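Local atomic coordinates of nicotinamide-nucleotide adenylyltransferase NadR family / Ribosylnicotinamide kinase (Lactococcus lactis subsp. cremoris, PDB entry 6GYE), a protein that binds nicotinamide riboside and probably phosphorylates it, then adenylylates the resulting mononucleotide to make NAD+. Residues T22-H27 with I59-E64; F121-G124 with Y128-E131; A130-R135 with Y143-A148; D230-M235 with K270-K275; E326-L331 with G335-V340. All coordinates share one frame; numbering follows the deposited sequence. Where two conformers were deposited one is given.

Contact 1. Residues T22-H27 with I59-E64; sequences TFAPLH and IGLPLE. With SO4 (sulfate ion), chain E.
A small, buried apolar contact sets A24, in the loop that follows strand 15-21, against L61 and I59 in the turn between helices 55-58 and 63-73. One methyl group of L61 does most of the touching: CD1 lies 4.1 Å from A24 CA and 4.3 Å from A24 CB, so it covers the backbone as well as the small side chain. I59 adds its CD1, 4.3 Å from the carbonyl O of A24, and that oxygen has a polar partner in R161. Ahead of L61, the positive phi of G60 makes it the C-prime residue of a Schellman motif ending the short helix. R66 links the two loops by donating hydrogen bonds from NH1 to the carbonyl O of T22 and from NE to that of L61.

Next to this apolar patch the loop grips a sulfate ion. T22 OG1 sits between its own backbone N and carbonyl carbon (chi1 48°), which brings it to 2.7 Å from sulfate O3; T22 N reaches the same oxygen, and F23 N binds O2 at 3.3 Å. H30 and R150 complete the grip. A cis peptide before P25 turns the chain just after A24. The loop ends at H27, the N-cap of helix 28-40; H27 to H30 match the HxGH signature of nucleotidylyltransferases, and the anion is consistent with a phosphate-binding site of that fold.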
# COMPACT_ATOMS: atom_id res chain seq x y z
N THR A 22 -9.62 15.17 0.92
CA THR A 22 -8.37 14.78 0.28
C THR A 22 -8.20 13.25 0.24
O THR A 22 -7.62 12.72 -0.71
CB THR A 22 -7.17 15.43 0.98
OG1 THR A 22 -7.28 15.25 2.39
CG2 THR A 22 -7.11 16.92 0.69
N PHE A 23 -8.67 12.54 1.27
CA PHE A 23 -8.73 11.07 1.29
C PHE A 23 -7.36 10.41 1.19
O PHE A 23 -7.09 9.59 0.31
CB PHE A 23 -9.64 10.56 0.18
CG PHE A 23 -11.02 11.11 0.22
CD1 PHE A 23 -11.90 10.73 1.22
CD2 PHE A 23 -11.45 12.02 -0.74
CE1 PHE A 23 -13.19 11.24 1.26
CE2 PHE A 23 -12.73 12.51 -0.72
CZ PHE A 23 -13.61 12.12 0.28
N ALA A 24 -6.48 10.78 2.13
CA ALA A 24 -5.11 10.27 2.21
C ALA A 24 -4.84 9.75 3.62
O ALA A 24 -4.01 10.30 4.34
CB ALA A 24 -4.12 11.37 1.83
N PRO A 25 -5.50 8.66 4.03
CA PRO A 25 -6.41 7.79 3.28
C PRO A 25 -7.89 8.01 3.55
O PRO A 25 -8.25 8.68 4.50
CB PRO A 25 -6.01 6.41 3.78
CG PRO A 25 -5.78 6.68 5.27
CD PRO A 25 -5.21 8.08 5.35
N LEU A 26 -8.73 7.42 2.69
CA LEU A 26 -10.13 7.19 3.03
C LEU A 26 -10.22 6.28 4.25
O LEU A 26 -9.51 5.28 4.35
CB LEU A 26 -10.83 6.55 1.83
CG LEU A 26 -12.28 6.07 1.99
CD1 LEU A 26 -13.20 7.25 2.15
CD2 LEU A 26 -12.66 5.26 0.76
N HIS A 27 -11.09 6.63 5.21
CA HIS A 27 -11.28 5.78 6.39
C HIS A 27 -12.75 5.77 6.78
O HIS A 27 -13.59 6.42 6.15
CB HIS A 27 -10.37 6.21 7.55
CG HIS A 27 -10.61 7.61 8.03
ND1 HIS A 27 -11.72 7.97 8.77
CD2 HIS A 27 -9.87 8.74 7.90
CE1 HIS A 27 -11.65 9.26 9.06
NE2 HIS A 27 -10.54 9.75 8.55
N ILE A 59 3.30 11.56 1.01
CA ILE A 59 3.41 10.22 1.57
C ILE A 59 3.14 9.15 0.51
O ILE A 59 2.85 8.00 0.85
CB ILE A 59 2.50 10.04 2.80
CG1 ILE A 59 1.02 10.11 2.41
CG2 ILE A 59 2.81 11.10 3.87
CD1 ILE A 59 0.12 9.67 3.55
N GLY A 60 3.26 9.52 -0.77
CA GLY A 60 3.10 8.54 -1.84
C GLY A 60 1.68 8.27 -2.25
O GLY A 60 1.41 7.20 -2.80
N LEU A 61 0.75 9.18 -1.99
CA LEU A 61 -0.64 9.07 -2.43
C LEU A 61 -1.04 10.33 -3.19
O LEU A 61 -1.87 11.11 -2.72
CB LEU A 61 -1.56 8.82 -1.24
CG LEU A 61 -1.44 7.51 -0.45
CD1 LEU A 61 -2.36 7.55 0.76
CD2 LEU A 61 -1.77 6.29 -1.30
N PRO A 62 -0.49 10.55 -4.38
CA PRO A 62 -0.86 11.75 -5.14
C PRO A 62 -2.32 11.68 -5.58
O PRO A 62 -2.98 10.65 -5.51
CB PRO A 62 0.08 11.73 -6.34
CG PRO A 62 0.42 10.26 -6.52
CD PRO A 62 0.34 9.61 -5.17
N LEU A 63 -2.81 12.83 -6.05
CA LEU A 63 -4.23 13.01 -6.36
C LEU A 63 -4.74 11.93 -7.33
O LEU A 63 -5.82 11.36 -7.12
CB LEU A 63 -4.44 14.40 -6.94
CG LEU A 63 -5.84 14.80 -7.39
CD1 LEU A 63 -6.83 14.59 -6.27
CD2 LEU A 63 -5.85 16.25 -7.84
N GLU A 64 -4.00 11.66 -8.40
CA GLU A 64 -4.45 10.66 -9.37
C GLU A 64 -4.67 9.30 -8.71
O GLU A 64 -5.66 8.62 -9.00
CB GLU A 64 -3.45 10.55 -10.53
CG GLU A 64 -3.70 9.42 -11.52
CD GLU A 64 -4.83 9.71 -12.51
OE1 GLU A 64 -5.25 10.87 -12.60
OE2 GLU A 64 -5.27 8.77 -13.21
S SO4 E . -9.41 14.68 4.67
O1 SO4 E . -10.69 14.36 5.29
O2 SO4 E . -8.62 13.47 4.44
O3 SO4 E . -9.73 15.36 3.42
O4 SO4 E . -8.60 15.55 5.53

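Contact 2. Residues F121-G124 with Y128-E131; sequences FYVG and YAAE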
# COMPACT_ATOMS: atom_id res chain seq x y z
N PHE A 121 -23.73 21.58 -0.45
CA PHE A 121 -22.31 21.41 -0.19
C PHE A 121 -22.07 21.10 1.29
O PHE A 121 -22.50 21.86 2.16
CB PHE A 121 -21.55 22.68 -0.57
CG PHE A 121 -21.48 22.95 -2.05
CD1 PHE A 121 -20.57 22.28 -2.85
CD2 PHE A 121 -22.33 23.87 -2.64
CE1 PHE A 121 -20.51 22.53 -4.21
CE2 PHE A 121 -22.28 24.13 -4.01
CZ PHE A 121 -21.37 23.46 -4.78
N TYR A 122 -21.38 19.99 1.58
CA TYR A 122 -20.96 19.67 2.95
C TYR A 122 -19.52 20.14 3.12
O TYR A 122 -18.61 19.56 2.53
CB TYR A 122 -21.13 18.18 3.24
CG TYR A 122 -22.58 17.75 3.07
CD1 TYR A 122 -23.50 17.84 4.12
CD2 TYR A 122 -23.06 17.31 1.82
CE1 TYR A 122 -24.84 17.49 3.95
CE2 TYR A 122 -24.39 16.95 1.65
CZ TYR A 122 -25.28 17.04 2.71
OH TYR A 122 -26.60 16.69 2.51
N VAL A 123 -19.33 21.17 3.94
CA VAL A 123 -18.09 21.94 4.02
C VAL A 123 -17.61 21.97 5.46
O VAL A 123 -18.40 22.16 6.39
CB VAL A 123 -18.30 23.37 3.49
CG1 VAL A 123 -17.11 24.26 3.80
CG2 VAL A 123 -18.54 23.32 1.99
N GLY A 124 -16.30 21.81 5.65
CA GLY A 124 -15.74 21.68 6.99
C GLY A 124 -14.95 22.84 7.56
O GLY A 124 -14.56 22.78 8.73
N TYR A 128 -14.25 28.23 3.50
CA TYR A 128 -14.79 27.66 2.28
C TYR A 128 -16.27 27.97 2.15
O TYR A 128 -16.74 28.36 1.07
CB TYR A 128 -14.52 26.16 2.24
CG TYR A 128 -13.11 25.86 1.80
CD1 TYR A 128 -12.05 26.05 2.68
CD2 TYR A 128 -12.83 25.42 0.51
CE1 TYR A 128 -10.75 25.80 2.29
CE2 TYR A 128 -11.53 25.16 0.11
CZ TYR A 128 -10.49 25.36 1.01
OH TYR A 128 -9.18 25.12 0.65
N ALA A 129 -17.01 27.83 3.24
CA ALA A 129 -18.44 28.11 3.21
C ALA A 129 -18.71 29.53 2.73
O ALA A 129 -19.48 29.74 1.79
CB ALA A 129 -19.05 27.88 4.58
N ALA A 130 -18.03 30.51 3.33
CA ALA A 130 -18.31 31.91 2.98
C ALA A 130 -17.94 32.21 1.53
O ALA A 130 -18.67 32.93 0.84
CB ALA A 130 -17.58 32.85 3.94
N GLU A 131 -16.79 31.69 1.07
CA GLU A 131 -16.37 31.95 -0.30
C GLU A 131 -17.28 31.26 -1.30
O GLU A 131 -17.57 31.81 -2.37
CB GLU A 131 -14.91 31.51 -0.50
CG GLU A 131 -13.89 32.27 0.35
CD GLU A 131 -13.88 33.79 0.10
OE1 GLU A 131 -13.34 34.53 0.96
OE2 GLU A 131 -14.40 34.25 -0.94
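V123 meets Y128 and A129 where strand 118-123 gives way to helix 126-133, and the residues before it fix the strand that presents it. F121 comes first, its ring buried against L104 and I108 of helix 95-110 and its backbone bonded to A144 and E146 of the adjoining strand. Y122 follows, with its hydroxyl hydrogen-bonded to N41. V123 then points its side chain at the helix. Its CG1 stands opposite the backbone N across the CA–CB bond (chi1 169°), and this branch makes all the close approaches: 3.6 Å to Y128 CB, 3.6 Å to A129 N and 4.2 Å to A129 CB. The valine and tyrosine side chains cross at about a right angle. Only the root of Y128 is used, since the ring swings away from the strand to meet W97 edge-to-face. At G124 the strand has ended and the chain turns toward the helix. A129, besides receiving V123, packs on V145 of strand 142-147. The contact thus consists of one methyl group set against a CB, a methyl group and a backbone nitrogen, which implies that helix and strand are held together here by apolar packing, without directional bonds between the two segments.

Contact 3. Residues A130-R135 with Y143-A148; sequences AELKKR and YAVEIA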
# COMPACT_ATOMS: atom_id res chain seq x y z
N ALA A 130 -18.03 30.51 3.33
CA ALA A 130 -18.31 31.91 2.98
C ALA A 130 -17.94 32.21 1.53
O ALA A 130 -18.67 32.93 0.84
CB ALA A 130 -17.58 32.85 3.94
N GLU A 131 -16.79 31.69 1.07
CA GLU A 131 -16.37 31.95 -0.30
C GLU A 131 -17.28 31.26 -1.30
O GLU A 131 -17.57 31.81 -2.37
CB GLU A 131 -14.91 31.51 -0.50
CG GLU A 131 -13.89 32.27 0.35
CD GLU A 131 -13.88 33.79 0.10
OE1 GLU A 131 -13.34 34.53 0.96
OE2 GLU A 131 -14.40 34.25 -0.94
N LEU A 132 -17.76 30.07 -0.96
CA LEU A 132 -18.69 29.37 -1.84
C LEU A 132 -20.03 30.09 -1.94
O LEU A 132 -20.58 30.25 -3.03
CB LEU A 132 -18.86 27.94 -1.35
CG LEU A 132 -19.36 26.91 -2.35
CD1 LEU A 132 -18.64 27.08 -3.66
CD2 LEU A 132 -19.06 25.55 -1.77
N LYS A 133 -20.58 30.53 -0.79
CA LYS A 133 -21.90 31.16 -0.80
C LYS A 133 -21.95 32.41 -1.68
O LYS A 133 -23.02 32.76 -2.18
CB LYS A 133 -22.34 31.51 0.63
CG LYS A 133 -23.13 30.40 1.32
CD LYS A 133 -22.97 30.43 2.84
CE LYS A 133 -23.42 31.74 3.42
NZ LYS A 133 -23.17 31.79 4.89
N LYS A 134 -20.83 33.12 -1.83
CA LYS A 134 -20.79 34.30 -2.70
C LYS A 134 -20.76 33.96 -4.19
O LYS A 134 -20.96 34.85 -5.01
CB LYS A 134 -19.59 35.18 -2.36
CG LYS A 134 -19.57 35.70 -0.94
CD LYS A 134 -18.37 36.63 -0.71
CE LYS A 134 -17.07 35.93 -1.07
NZ LYS A 134 -15.88 36.82 -0.93
N ARG A 135 -20.52 32.70 -4.57
CA ARG A 135 -20.21 32.37 -5.96
C ARG A 135 -21.16 31.34 -6.55
O ARG A 135 -20.80 30.64 -7.50
CB ARG A 135 -18.76 31.89 -6.09
CG ARG A 135 -17.73 32.99 -5.84
CD ARG A 135 -16.34 32.39 -5.70
NE ARG A 135 -15.29 33.40 -5.60
CZ ARG A 135 -14.98 34.04 -4.48
NH1 ARG A 135 -15.64 33.79 -3.35
NH2 ARG A 135 -14.00 34.93 -4.47
N TYR A 143 -28.80 26.15 -4.60
CA TYR A 143 -27.59 25.81 -3.86
C TYR A 143 -27.71 26.18 -2.40
O TYR A 143 -28.26 27.23 -2.04
CB TYR A 143 -26.38 26.52 -4.44
CG TYR A 143 -26.00 26.01 -5.79
CD1 TYR A 143 -25.35 24.78 -5.91
CD2 TYR A 143 -26.29 26.72 -6.94
CE1 TYR A 143 -24.98 24.28 -7.14
CE2 TYR A 143 -25.93 26.23 -8.19
CZ TYR A 143 -25.27 25.00 -8.28
OH TYR A 143 -24.91 24.48 -9.49
N ALA A 144 -27.17 25.31 -1.56
CA ALA A 144 -27.04 25.56 -0.14
C ALA A 144 -25.70 25.01 0.31
O ALA A 144 -25.21 24.02 -0.23
CB ALA A 144 -28.19 24.93 0.67
N VAL A 145 -25.11 25.67 1.29
CA VAL A 145 -23.86 25.24 1.90
C VAL A 145 -24.18 24.88 3.33
O VAL A 145 -24.86 25.65 4.02
CB VAL A 145 -22.77 26.32 1.81
CG1 VAL A 145 -21.61 25.97 2.71
CG2 VAL A 145 -22.30 26.46 0.39
N GLU A 146 -23.73 23.72 3.76
CA GLU A 146 -23.98 23.21 5.09
C GLU A 146 -22.65 22.90 5.76
O GLU A 146 -21.83 22.15 5.22
CB GLU A 146 -24.84 21.93 4.98
CG GLU A 146 -25.07 21.13 6.24
CD GLU A 146 -26.17 20.07 6.06
OE1 GLU A 146 -27.08 20.29 5.22
OE2 GLU A 146 -26.12 19.03 6.76
N ILE A 147 -22.44 23.46 6.93
CA ILE A 147 -21.19 23.26 7.66
C ILE A 147 -21.29 21.95 8.42
O ILE A 147 -22.26 21.70 9.14
CB ILE A 147 -20.92 24.44 8.61
CG1 ILE A 147 -20.69 25.72 7.81
CG2 ILE A 147 -19.80 24.12 9.59
CD1 ILE A 147 -21.25 26.91 8.46
N ALA A 148 -20.31 21.08 8.21
CA ALA A 148 -20.20 19.83 8.93
C ALA A 148 -18.92 19.87 9.75
O ALA A 148 -17.91 20.41 9.31
CB ALA A 148 -20.17 18.64 7.97
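L132 and K133 of helix 126-133 meet V145, and close by the flat guanidinium of R135 is held at its edge. The carbonyl O of E131 lies in the guanidinium plane, 2.9 Å from R135 NH1. The same nitrogen reaches E131 OE2 at 2.7 Å, taking the lone pair turned away from the other carboxylate oxygen, with that partner tilted 22° from the guanidinium plane. K134 NZ meets OE2 on its syn side at 3.0 Å, out of the carboxylate plane. One oxygen therefore holds two cations, and D98, paired with R135 NE, probably helps balance their charge. The ring of Y143 is turned edge-to-face to F105.

Across the segments the chemistry is apolar. V145 CG2 lies 4.0 Å from L132 CD2, and the aliphatic part of K133 brings CG to 4.1 Å from V145 CB. The lysine chain bends at its third torsion (chi3 59°) beyond this point of contact. L132 is buried, with L104 and F121 also against it, whereas K133 lies at the exposed margin. This packing of helix 126-133 on edge strand 142-147 belongs to a beta-alpha-beta crossover in a Rossmann-like parallel sheet.

Contact 4. Residues D230-M235 with K270-K275; sequences DDYARM and KLYLPK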
# COMPACT_ATOMS: atom_id res chain seq x y z
N ASP A 230 14.78 -19.57 -17.99
CA ASP A 230 13.35 -19.33 -18.02
C ASP A 230 12.69 -19.73 -16.70
O ASP A 230 11.70 -19.11 -16.30
CB ASP A 230 12.73 -20.08 -19.19
CG ASP A 230 11.28 -19.77 -19.36
OD1 ASP A 230 10.93 -18.57 -19.49
OD2 ASP A 230 10.49 -20.73 -19.38
N ASP A 231 13.23 -20.74 -16.02
CA ASP A 231 12.76 -21.07 -14.69
C ASP A 231 12.97 -19.90 -13.74
O ASP A 231 12.07 -19.54 -12.96
CB ASP A 231 13.48 -22.31 -14.18
CG ASP A 231 13.27 -23.51 -15.08
OD1 ASP A 231 12.10 -23.84 -15.35
OD2 ASP A 231 14.28 -24.10 -15.51
N TYR A 232 14.16 -19.28 -13.79
CA TYR A 232 14.44 -18.15 -12.92
C TYR A 232 13.46 -17.02 -13.18
O TYR A 232 12.94 -16.41 -12.24
CB TYR A 232 15.89 -17.69 -13.09
CG TYR A 232 16.87 -18.58 -12.36
CD1 TYR A 232 17.12 -18.40 -11.00
CD2 TYR A 232 17.54 -19.61 -13.02
CE1 TYR A 232 18.01 -19.22 -10.31
CE2 TYR A 232 18.43 -20.43 -12.35
CZ TYR A 232 18.66 -20.24 -10.99
OH TYR A 232 19.53 -21.05 -10.31
N ALA A 233 13.16 -16.76 -14.46
CA ALA A 233 12.20 -15.73 -14.78
C ALA A 233 10.85 -16.03 -14.14
O ALA A 233 10.23 -15.16 -13.52
CB ALA A 233 12.05 -15.60 -16.29
N ARG A 234 10.39 -17.28 -14.27
CA ARG A 234 9.11 -17.65 -13.67
C ARG A 234 9.16 -17.58 -12.14
O ARG A 234 8.14 -17.27 -11.51
CB ARG A 234 8.68 -19.04 -14.14
CG ARG A 234 7.90 -19.00 -15.46
CD ARG A 234 7.69 -20.37 -16.04
NE ARG A 234 7.12 -20.30 -17.38
CZ ARG A 234 5.86 -20.59 -17.68
NH1 ARG A 234 5.03 -21.00 -16.72
NH2 ARG A 234 5.43 -20.49 -18.93
N MET A 235 10.33 -17.84 -11.54
CA MET A 235 10.44 -17.68 -10.10
C MET A 235 10.42 -16.21 -9.68
O MET A 235 9.92 -15.89 -8.60
CB MET A 235 11.71 -18.37 -9.59
CG MET A 235 11.54 -19.87 -9.53
SD MET A 235 12.97 -20.81 -9.00
CE MET A 235 14.25 -19.86 -9.75
N LYS A 270 22.86 -15.02 -10.22
CA LYS A 270 24.22 -14.54 -10.40
C LYS A 270 25.23 -15.67 -10.20
O LYS A 270 26.22 -15.76 -10.94
CB LYS A 270 24.51 -13.38 -9.45
CG LYS A 270 25.87 -12.71 -9.65
CD LYS A 270 25.97 -12.05 -11.03
CE LYS A 270 27.15 -11.08 -11.12
NZ LYS A 270 26.77 -9.68 -10.73
N LEU A 271 24.97 -16.55 -9.24
CA LEU A 271 25.91 -17.62 -8.92
C LEU A 271 25.87 -18.76 -9.92
O LEU A 271 26.90 -19.39 -10.16
CB LEU A 271 25.65 -18.18 -7.53
CG LEU A 271 26.03 -17.25 -6.38
CD1 LEU A 271 25.83 -17.93 -5.06
CD2 LEU A 271 27.47 -16.86 -6.57
N TYR A 272 24.71 -19.06 -10.50
CA TYR A 272 24.58 -20.29 -11.26
C TYR A 272 24.23 -20.11 -12.73
O TYR A 272 24.42 -21.06 -13.50
CB TYR A 272 23.52 -21.20 -10.61
CG TYR A 272 23.88 -21.58 -9.19
CD1 TYR A 272 24.93 -22.45 -8.92
CD2 TYR A 272 23.17 -21.07 -8.11
CE1 TYR A 272 25.26 -22.80 -7.62
CE2 TYR A 272 23.50 -21.41 -6.81
CZ TYR A 272 24.55 -22.27 -6.57
OH TYR A 272 24.88 -22.62 -5.28
N LEU A 273 23.76 -18.97 -13.15
CA LEU A 273 23.48 -18.87 -14.57
C LEU A 273 24.71 -18.41 -15.33
O LEU A 273 25.58 -17.72 -14.78
CB LEU A 273 22.34 -17.89 -14.83
CG LEU A 273 20.89 -18.32 -14.56
CD1 LEU A 273 19.96 -17.15 -14.81
CD2 LEU A 273 20.51 -19.51 -15.45
N PRO A 274 24.81 -18.76 -16.61
CA PRO A 274 25.83 -18.12 -17.45
C PRO A 274 25.62 -16.61 -17.50
O PRO A 274 24.50 -16.12 -17.35
CB PRO A 274 25.62 -18.76 -18.83
CG PRO A 274 24.93 -20.05 -18.56
CD PRO A 274 24.05 -19.77 -17.35
N LYS A 275 26.72 -15.88 -17.70
CA LYS A 275 26.67 -14.42 -17.67
C LYS A 275 25.61 -13.89 -18.63
O LYS A 275 24.84 -12.99 -18.29
CB LYS A 275 28.04 -13.85 -18.03
CG LYS A 275 29.22 -14.58 -17.38
CD LYS A 275 29.80 -15.69 -18.29
CE LYS A 275 29.63 -17.09 -17.69
NZ LYS A 275 30.09 -18.14 -18.65
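The CD2-CE2 side of the Y232 ring meets the methyl end of L273 obliquely, and the tyrosine hydroxyl approaches the base of Y272. L273 CD2 is 3.8 Å from both CD2 and CE2 of Y232, while L273 CD1 comes within 3.9 Å of Y232 CD2. The two side chains slide past each other in opposite directions. With CG beside its backbone N (chi1 -78°), the tyrosine extends from its helix far enough for OH to come 4.0 Å from Y272 CB. The ring of Y272 itself leads away: L271 CB lies 3.8 Å above one face of it, offset toward the rim, and its plane is inclined by only about 15° to that of W316.

The leucine is the first residue to leave helix 262-272, and P274 is the N-cap of helix 275-290, so the tyrosine packs into the corner where the short link between these two helices turns, in the P-loop kinase part of the chain. L281, on the second of these helices, touches both Y232 and L273. Replacing Y232 by an alanine would probably open a gap beside the L273 methyls and leave that leucine freer to turn. L227 also packs on the tyrosine. Farther back, D231 ties the start of helix 229-247 to its surroundings: OD1 is hydrogen-bonded to the hydroxyl of Y216, and OD2 to the backbone N of K228.

Contact 5. Residues E326-L331 with G335-V340; sequences ELMRQL and GLLDKV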
# COMPACT_ATOMS: atom_id res chain seq x y z
N GLU A 326 27.47 -12.99 -1.61
CA GLU A 326 26.85 -12.36 -2.76
C GLU A 326 25.58 -11.63 -2.36
O GLU A 326 25.29 -10.54 -2.87
CB GLU A 326 26.57 -13.40 -3.85
CG GLU A 326 25.86 -12.84 -5.07
CD GLU A 326 26.68 -11.80 -5.82
OE1 GLU A 326 27.91 -11.70 -5.61
OE2 GLU A 326 26.08 -11.07 -6.65
N LEU A 327 24.82 -12.21 -1.43
CA LEU A 327 23.61 -11.55 -0.94
C LEU A 327 23.95 -10.21 -0.30
O LEU A 327 23.32 -9.19 -0.59
CB LEU A 327 22.88 -12.45 0.05
CG LEU A 327 21.68 -11.84 0.80
CD1 LEU A 327 20.53 -11.46 -0.13
CD2 LEU A 327 21.18 -12.76 1.89
N MET A 328 24.97 -10.20 0.57
CA MET A 328 25.35 -8.95 1.22
C MET A 328 25.84 -7.93 0.20
O MET A 328 25.52 -6.74 0.30
CB MET A 328 26.40 -9.20 2.30
CG MET A 328 25.91 -10.05 3.48
SD MET A 328 24.32 -9.56 4.24
CE MET A 328 24.67 -7.86 4.69
N ARG A 329 26.62 -8.37 -0.79
CA ARG A 329 27.00 -7.46 -1.88
C ARG A 329 25.77 -6.83 -2.52
O ARG A 329 25.71 -5.62 -2.74
CB ARG A 329 27.79 -8.19 -2.97
CG ARG A 329 29.28 -8.08 -2.92
CD ARG A 329 29.89 -8.75 -4.15
NE ARG A 329 29.65 -10.19 -4.24
CZ ARG A 329 30.38 -11.12 -3.63
NH1 ARG A 329 31.42 -10.76 -2.87
NH2 ARG A 329 30.08 -12.41 -3.79
N GLN A 330 24.77 -7.65 -2.84
CA GLN A 330 23.60 -7.14 -3.55
C GLN A 330 22.75 -6.25 -2.66
O GLN A 330 22.28 -5.20 -3.11
CB GLN A 330 22.79 -8.30 -4.13
CG GLN A 330 23.56 -9.08 -5.22
CD GLN A 330 22.63 -9.85 -6.16
OE1 GLN A 330 21.46 -9.51 -6.32
NE2 GLN A 330 23.16 -10.91 -6.79
N LEU A 331 22.56 -6.63 -1.39
CA LEU A 331 21.84 -5.74 -0.48
C LEU A 331 22.55 -4.39 -0.38
O LEU A 331 21.89 -3.35 -0.24
CB LEU A 331 21.69 -6.38 0.90
CG LEU A 331 20.73 -7.58 0.99
CD1 LEU A 331 20.83 -8.33 2.33
CD2 LEU A 331 19.30 -7.15 0.75
N GLY A 335 21.20 -0.54 -1.81
CA GLY A 335 21.10 0.44 -0.72
C GLY A 335 20.16 0.08 0.41
O GLY A 335 19.47 0.96 0.94
N LEU A 336 20.14 -1.18 0.82
CA LEU A 336 19.19 -1.67 1.81
C LEU A 336 19.81 -1.92 3.18
O LEU A 336 19.12 -2.42 4.08
CB LEU A 336 18.54 -2.95 1.29
CG LEU A 336 17.79 -2.81 -0.03
CD1 LEU A 336 17.47 -4.18 -0.59
CD2 LEU A 336 16.52 -2.02 0.18
N LEU A 337 21.09 -1.60 3.36
CA LEU A 337 21.80 -2.10 4.53
C LEU A 337 21.21 -1.61 5.84
O LEU A 337 21.34 -2.29 6.87
CB LEU A 337 23.28 -1.73 4.44
CG LEU A 337 23.99 -2.48 3.32
CD1 LEU A 337 25.45 -2.17 3.32
CD2 LEU A 337 23.76 -3.98 3.49
N ASP A 338 20.53 -0.46 5.84
CA ASP A 338 19.98 0.07 7.09
C ASP A 338 18.74 -0.69 7.55
O ASP A 338 18.37 -0.57 8.72
CB ASP A 338 19.65 1.55 6.94
CG ASP A 338 20.87 2.43 7.14
OD1 ASP A 338 21.79 2.03 7.89
OD2 ASP A 338 20.91 3.52 6.54
N LYS A 339 18.13 -1.48 6.68
CA LYS A 339 17.00 -2.32 7.04
C LYS A 339 17.39 -3.76 7.34
O LYS A 339 16.52 -4.57 7.66
CB LYS A 339 15.97 -2.30 5.90
CG LYS A 339 15.39 -0.91 5.63
CD LYS A 339 14.55 -0.91 4.36
CE LYS A 339 13.87 0.44 4.14
NZ LYS A 339 13.12 0.40 2.85
N VAL A 340 18.68 -4.09 7.27
CA VAL A 340 19.13 -5.48 7.39
C VAL A 340 19.52 -5.76 8.84
O VAL A 340 20.34 -5.05 9.43
CB VAL A 340 20.30 -5.77 6.45
CG1 VAL A 340 20.87 -7.14 6.75
CG2 VAL A 340 19.89 -5.70 4.99
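L331 packs closely with L336 and V340 on the inner side of this helix end, while M328 and L337 meet more loosely toward solvent. On the tight side L331 CD2 lies 3.7 Å from L336 CD1, the two side chains crossing at about a right angle, and its other branch, CD1, reaches V340 CG2 at 3.9 Å. V299 of the neighbouring strand lies against both L331 and V340. The backbone adds the one hydrogen bond between the segments, L336 N to L331 O at 3.0 Å, almost straight at 170°.

On the outer side, M328 curls at its second and third torsions (-49° and -57°), which swings CE to 4.2 Å from L337 CD2; the exposed L337 also rests on L331 CB. Elsewhere on the helix, away from the loop, R329 grips E326 OE1 side-on with NE and NH2, at 2.7 Å for NE, while Q330 NE2 holds E326 OE2 at 2.9 Å, fixing the carboxylate through both its oxygens. G335, with positive phi, is the C-prime residue of a Schellman motif that ends helix 320-333, and a short 3-10 turn then leads into edge strand 340-342 of the P-loop sheet.

Overall arrangement
The five contacts fall into two groups matching the two halves of the chain. Contacts 2 and 3 share helix 126-133 and pack it on adjacent strands, which are themselves joined by backbone bonds such as F121 O to E146 N; contact 2 is buried, contact 3 only partly. Contact 1, also buried, joins a loop at the end of strand 15-21 of the same sheet to a turn between helices; it lies nearer the chain's centre, and it alone has a bound anion beside its apolar core. Contacts 4 and 5 sit in the kinase half and touch where K270 packs on E326 and Q330. Contact 4 is partly buried apolar packing of a helix on the turn that follows another, whereas surface contact 5 adds a backbone hydrogen bond.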